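Local atomic coordinates of proline dipeptidase (Streptococcus agalactiae, PDB entry 3OOO), a protein that probably hydrolyses dipeptides that end in proline with the help of manganese, and is represented here by its N-terminal creatinase/prolidase domain alone. Residues 42-51 with 82-92. Sequence-based numbering, arbitrary orientation. Where two conformers were deposited one is given.
Sequences QMFLFVYEDR and PWQKIASNLPS
Pro82, the first residue of helix 82-89, sets CB and CG of its ring against CG of Gln42 and shows how a helix begins to settle on a sheet. Trp83 follows with the outer rim of its indole: CZ2 lies 3.6 Å from Gln42 NE2. Gln42 reaches this rim because its chain folds at chi2 (-49°), which brings the amide to CZ2 and CH2 of the indole. On the same rim, CZ3 of Trp83 comes within 3.6 Å of Phe44 CE2. The two rings meet rim to rim, with planes at 45°, so neither stacks on the other. One turn on, Ile86 divides its branches: CD1 lies by Phe44 CD2, while CG2 is 3.8 Å from Phe46 CZ. Such packing is that of an alpha/beta layer: in this creatinase/prolidase N-terminal domain, helix 82-89 runs at 23° to the interior strand 44-48 of a mixed sheet, and helix 107-116 packs beside this contact, Leu113 against Phe44 and Val116 against Ile86. Next along the chain, Leu90 puts CD1 over the centre of the Phe46 ring, a CH-pi contact 3.7 Å from the centroid and almost on the ring normal. Its CB lies near Tyr48 OH. Pro91 sets CD beside Tyr48 CE2 and CB 3.5 Å from Arg51 NH1. Finally Ser92 O accepts a hydrogen bond from Tyr48 OH (2.8 Å), in the carbonyl plane on a lone pair, while Ser92 CB sits over one face of the Arg51 guanidinium, whose NE and NH2 grip Asp50 OD1 and OD2 side-on in a salt bridge.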
loop_
_atom_site.group_PDB
_atom_site.type_symbol
_atom_site.label_atom_id
_atom_site.label_comp_id
_atom_site.label_asym_id
_atom_site.label_seq_id
_atom_site.Cartn_x
_atom_site.Cartn_y
_atom_site.Cartn_z
ATOM N N GLN A 42 12.723 0.756 4.584
ATOM C CA GLN A 42 11.763 0.851 5.677
ATOM C C GLN A 42 11.997 2.020 6.626
ATOM O O GLN A 42 13.127 2.284 7.042
ATOM C CB GLN A 42 11.754 -0.439 6.513
ATOM C CG GLN A 42 11.583 -1.746 5.738
ATOM C CD GLN A 42 10.423 -1.725 4.760
ATOM O OE1 GLN A 42 9.390 -1.093 5.007
ATOM N NE2 GLN A 42 10.589 -2.423 3.637
HETATM N N MSE A 43 10.892 2.697 6.931
HETATM C CA MSE A 43 10.734 3.785 7.881
HETATM C C MSE A 43 9.457 3.418 8.734
HETATM O O MSE A 43 8.413 3.378 8.086
HETATM C CB MSE A 43 10.462 5.097 7.035
HETATM C CG MSE A 43 11.398 6.407 7.160
HETATM SE SE MSE A 43 10.736 7.887 8.335
HETATM C CE MSE A 43 9.071 8.265 7.378
ATOM N N PHE A 44 9.505 3.244 10.056
ATOM C CA PHE A 44 8.292 3.156 10.862
ATOM C C PHE A 44 8.497 3.904 12.158
ATOM O O PHE A 44 9.565 3.815 12.776
ATOM C CB PHE A 44 7.946 1.702 11.208
ATOM C CG PHE A 44 7.671 0.830 10.013
ATOM C CD1 PHE A 44 6.505 0.996 9.256
ATOM C CD2 PHE A 44 8.577 -0.154 9.645
ATOM C CE1 PHE A 44 6.257 0.186 8.147
ATOM C CE2 PHE A 44 8.341 -0.965 8.538
ATOM C CZ PHE A 44 7.176 -0.797 7.786
ATOM N N LEU A 45 7.456 4.610 12.583
ATOM C CA LEU A 45 7.420 5.193 13.915
ATOM C C LEU A 45 6.453 4.377 14.753
ATOM O O LEU A 45 5.255 4.339 14.468
ATOM C CB LEU A 45 6.968 6.653 13.849
ATOM C CG LEU A 45 6.808 7.413 15.170
ATOM C CD1 LEU A 45 8.140 7.567 15.895
ATOM C CD2 LEU A 45 6.182 8.779 14.913
ATOM N N PHE A 46 6.990 3.720 15.774
ATOM C CA PHE A 46 6.206 2.855 16.645
ATOM C C PHE A 46 5.790 3.623 17.883
ATOM O O PHE A 46 6.634 4.043 18.671
ATOM C CB PHE A 46 7.007 1.605 17.039
ATOM C CG PHE A 46 7.405 0.745 15.869
ATOM C CD1 PHE A 46 6.493 -0.143 15.299
ATOM C CD2 PHE A 46 8.689 0.822 15.333
ATOM C CE1 PHE A 46 6.856 -0.938 14.213
ATOM C CE2 PHE A 46 9.063 0.027 14.246
ATOM C CZ PHE A 46 8.146 -0.854 13.686
ATOM N N VAL A 47 4.482 3.812 18.031
ATOM C CA VAL A 47 3.920 4.555 19.155
ATOM C C VAL A 47 3.180 3.573 20.056
ATOM O O VAL A 47 2.091 3.102 19.732
ATOM C CB VAL A 47 2.989 5.692 18.673
ATOM C CG1 VAL A 47 2.386 6.445 19.869
ATOM C CG2 VAL A 47 3.750 6.647 17.759
ATOM N N TYR A 48 3.818 3.236 21.176
ATOM C CA TYR A 48 3.242 2.338 22.167
ATOM C C TYR A 48 2.347 3.113 23.113
ATOM O O TYR A 48 2.505 4.317 23.278
ATOM C CB TYR A 48 4.338 1.663 22.982
ATOM C CG TYR A 48 5.048 0.529 22.288
ATOM C CD1 TYR A 48 4.487 -0.747 22.242
ATOM C CD2 TYR A 48 6.304 0.721 21.712
ATOM C CE1 TYR A 48 5.152 -1.805 21.618
ATOM C CE2 TYR A 48 6.972 -0.322 21.088
ATOM C CZ TYR A 48 6.395 -1.578 21.045
ATOM O OH TYR A 48 7.068 -2.608 20.427
ATOM N N GLU A 49 1.425 2.393 23.743
ATOM C CA GLU A 49 0.498 2.960 24.714
ATOM C C GLU A 49 1.174 3.342 26.035
ATOM O O GLU A 49 0.632 4.153 26.787
ATOM C CB GLU A 49 -0.625 1.946 24.995
ATOM C CG GLU A 49 -0.105 0.619 25.577
ATOM C CD GLU A 49 -1.173 -0.437 25.821
ATOM O OE1 GLU A 49 -2.385 -0.127 25.751
ATOM O OE2 GLU A 49 -0.784 -1.595 26.092
ATOM N N ASP A 50 2.347 2.769 26.313
ATOM C CA ASP A 50 2.912 2.775 27.672
ATOM C C ASP A 50 4.376 3.207 27.801
ATOM O O ASP A 50 4.983 3.047 28.864
ATOM C CB ASP A 50 2.738 1.381 28.298
ATOM C CG ASP A 50 3.416 0.282 27.486
ATOM O OD1 ASP A 50 3.977 0.586 26.410
ATOM O OD2 ASP A 50 3.380 -0.892 27.925
ATOM N N ARG A 51 4.946 3.756 26.732
ATOM C CA ARG A 51 6.347 4.169 26.744
ATOM C C ARG A 51 6.620 5.179 25.635
ATOM O O ARG A 51 5.740 5.464 24.820
ATOM C CB ARG A 51 7.266 2.948 26.613
ATOM C CG ARG A 51 7.222 2.267 25.243
ATOM C CD ARG A 51 7.754 0.842 25.330
ATOM N NE ARG A 51 6.768 -0.073 25.906
ATOM C CZ ARG A 51 7.065 -1.226 26.505
ATOM N NH1 ARG A 51 8.329 -1.611 26.635
ATOM N NH2 ARG A 51 6.096 -1.991 26.990
ATOM N N PRO A 82 15.111 -6.160 7.516
ATOM C CA PRO A 82 14.542 -5.153 8.422
ATOM C C PRO A 82 13.467 -5.717 9.343
ATOM O O PRO A 82 13.317 -5.243 10.463
ATOM C CB PRO A 82 13.940 -4.114 7.469
ATOM C CG PRO A 82 13.658 -4.877 6.207
ATOM C CD PRO A 82 14.767 -5.893 6.106
ATOM N N TRP A 83 12.737 -6.726 8.879
ATOM C CA TRP A 83 11.679 -7.338 9.685
ATOM C C TRP A 83 12.260 -8.080 10.882
ATOM O O TRP A 83 11.728 -7.980 11.993
ATOM C CB TRP A 83 10.792 -8.240 8.823
ATOM C CG TRP A 83 10.435 -7.567 7.541
ATOM C CD1 TRP A 83 10.871 -7.900 6.289
ATOM C CD2 TRP A 83 9.621 -6.400 7.386
ATOM N NE1 TRP A 83 10.356 -7.026 5.362
ATOM C CE2 TRP A 83 9.586 -6.095 6.007
ATOM C CE3 TRP A 83 8.905 -5.588 8.277
ATOM C CZ2 TRP A 83 8.869 -5.013 5.495
ATOM C CZ3 TRP A 83 8.187 -4.512 7.767
ATOM C CH2 TRP A 83 8.175 -4.234 6.385
ATOM N N GLN A 84 13.356 -8.801 10.657
ATOM C CA GLN A 84 14.087 -9.458 11.736
ATOM C C GLN A 84 14.678 -8.425 12.694
ATOM O O GLN A 84 14.687 -8.623 13.916
ATOM C CB GLN A 84 15.192 -10.352 11.165
ATOM C CG GLN A 84 14.680 -11.575 10.417
ATOM C CD GLN A 84 15.794 -12.347 9.734
ATOM O OE1 GLN A 84 15.549 -13.136 8.823
ATOM N NE2 GLN A 84 17.027 -12.117 10.168
ATOM N N LYS A 85 15.175 -7.321 12.132
ATOM C CA LYS A 85 15.751 -6.245 12.934
ATOM C C LYS A 85 14.704 -5.655 13.874
ATOM O O LYS A 85 14.975 -5.429 15.054
ATOM C CB LYS A 85 16.331 -5.149 12.033
ATOM C CG LYS A 85 17.239 -4.170 12.751
ATOM C CD LYS A 85 18.581 -4.812 13.067
ATOM C CE LYS A 85 19.427 -3.899 13.927
ATOM N NZ LYS A 85 20.671 -4.586 14.359
ATOM N N ILE A 86 13.512 -5.404 13.339
ATOM C CA ILE A 86 12.407 -4.881 14.137
ATOM C C ILE A 86 12.035 -5.882 15.232
ATOM O O ILE A 86 11.886 -5.508 16.396
ATOM C CB ILE A 86 11.172 -4.551 13.258
ATOM C CG1 ILE A 86 11.492 -3.398 12.299
ATOM C CG2 ILE A 86 9.944 -4.229 14.126
ATOM C CD1 ILE A 86 10.526 -3.291 11.107
ATOM N N ALA A 87 11.909 -7.152 14.852
ATOM C CA ALA A 87 11.505 -8.211 15.785
ATOM C C ALA A 87 12.489 -8.402 16.942
ATOM O O ALA A 87 12.081 -8.741 18.059
ATOM C CB ALA A 87 11.305 -9.525 15.039
ATOM N N SER A 88 13.776 -8.189 16.677
ATOM C CA SER A 88 14.816 -8.408 17.680
ATOM C C SER A 88 15.062 -7.181 18.551
ATOM O O SER A 88 15.704 -7.276 19.601
ATOM C CB SER A 88 16.125 -8.836 17.011
ATOM O OG SER A 88 15.967 -10.051 16.300
ATOM N N ASN A 89 14.562 -6.026 18.120
ATOM C CA ASN A 89 14.841 -4.784 18.843
ATOM C C ASN A 89 13.689 -4.110 19.564
ATOM O O ASN A 89 13.902 -3.480 20.598
ATOM C CB ASN A 89 15.555 -3.793 17.933
ATOM C CG ASN A 89 16.998 -4.162 17.722
ATOM O OD1 ASN A 89 17.861 -3.796 18.518
ATOM N ND2 ASN A 89 17.273 -4.911 16.660
ATOM N N LEU A 90 12.474 -4.220 19.039
ATOM C CA LEU A 90 11.324 -3.670 19.755
ATOM C C LEU A 90 11.125 -4.394 21.090
ATOM O O LEU A 90 11.395 -5.591 21.190
ATOM C CB LEU A 90 10.057 -3.709 18.900
ATOM C CG LEU A 90 10.016 -2.756 17.701
ATOM C CD1 LEU A 90 8.630 -2.820 17.072
ATOM C CD2 LEU A 90 10.385 -1.311 18.058
ATOM N N PRO A 91 10.688 -3.656 22.126
ATOM C CA PRO A 91 10.602 -4.215 23.478
ATOM C C PRO A 91 9.368 -5.068 23.745
ATOM O O PRO A 91 9.371 -5.851 24.698
ATOM C CB PRO A 91 10.578 -2.968 24.361
ATOM C CG PRO A 91 9.911 -1.935 23.510
ATOM C CD PRO A 91 10.407 -2.206 22.119
ATOM N N SER A 92 8.324 -4.922 22.931
ATOM C CA SER A 92 7.062 -5.626 23.183
ATOM C C SER A 92 6.317 -5.998 21.908
ATOM O O SER A 92 6.256 -5.214 20.959
ATOM C CB SER A 92 6.148 -4.798 24.093
ATOM O OG SER A 92 4.900 -5.450 24.277
#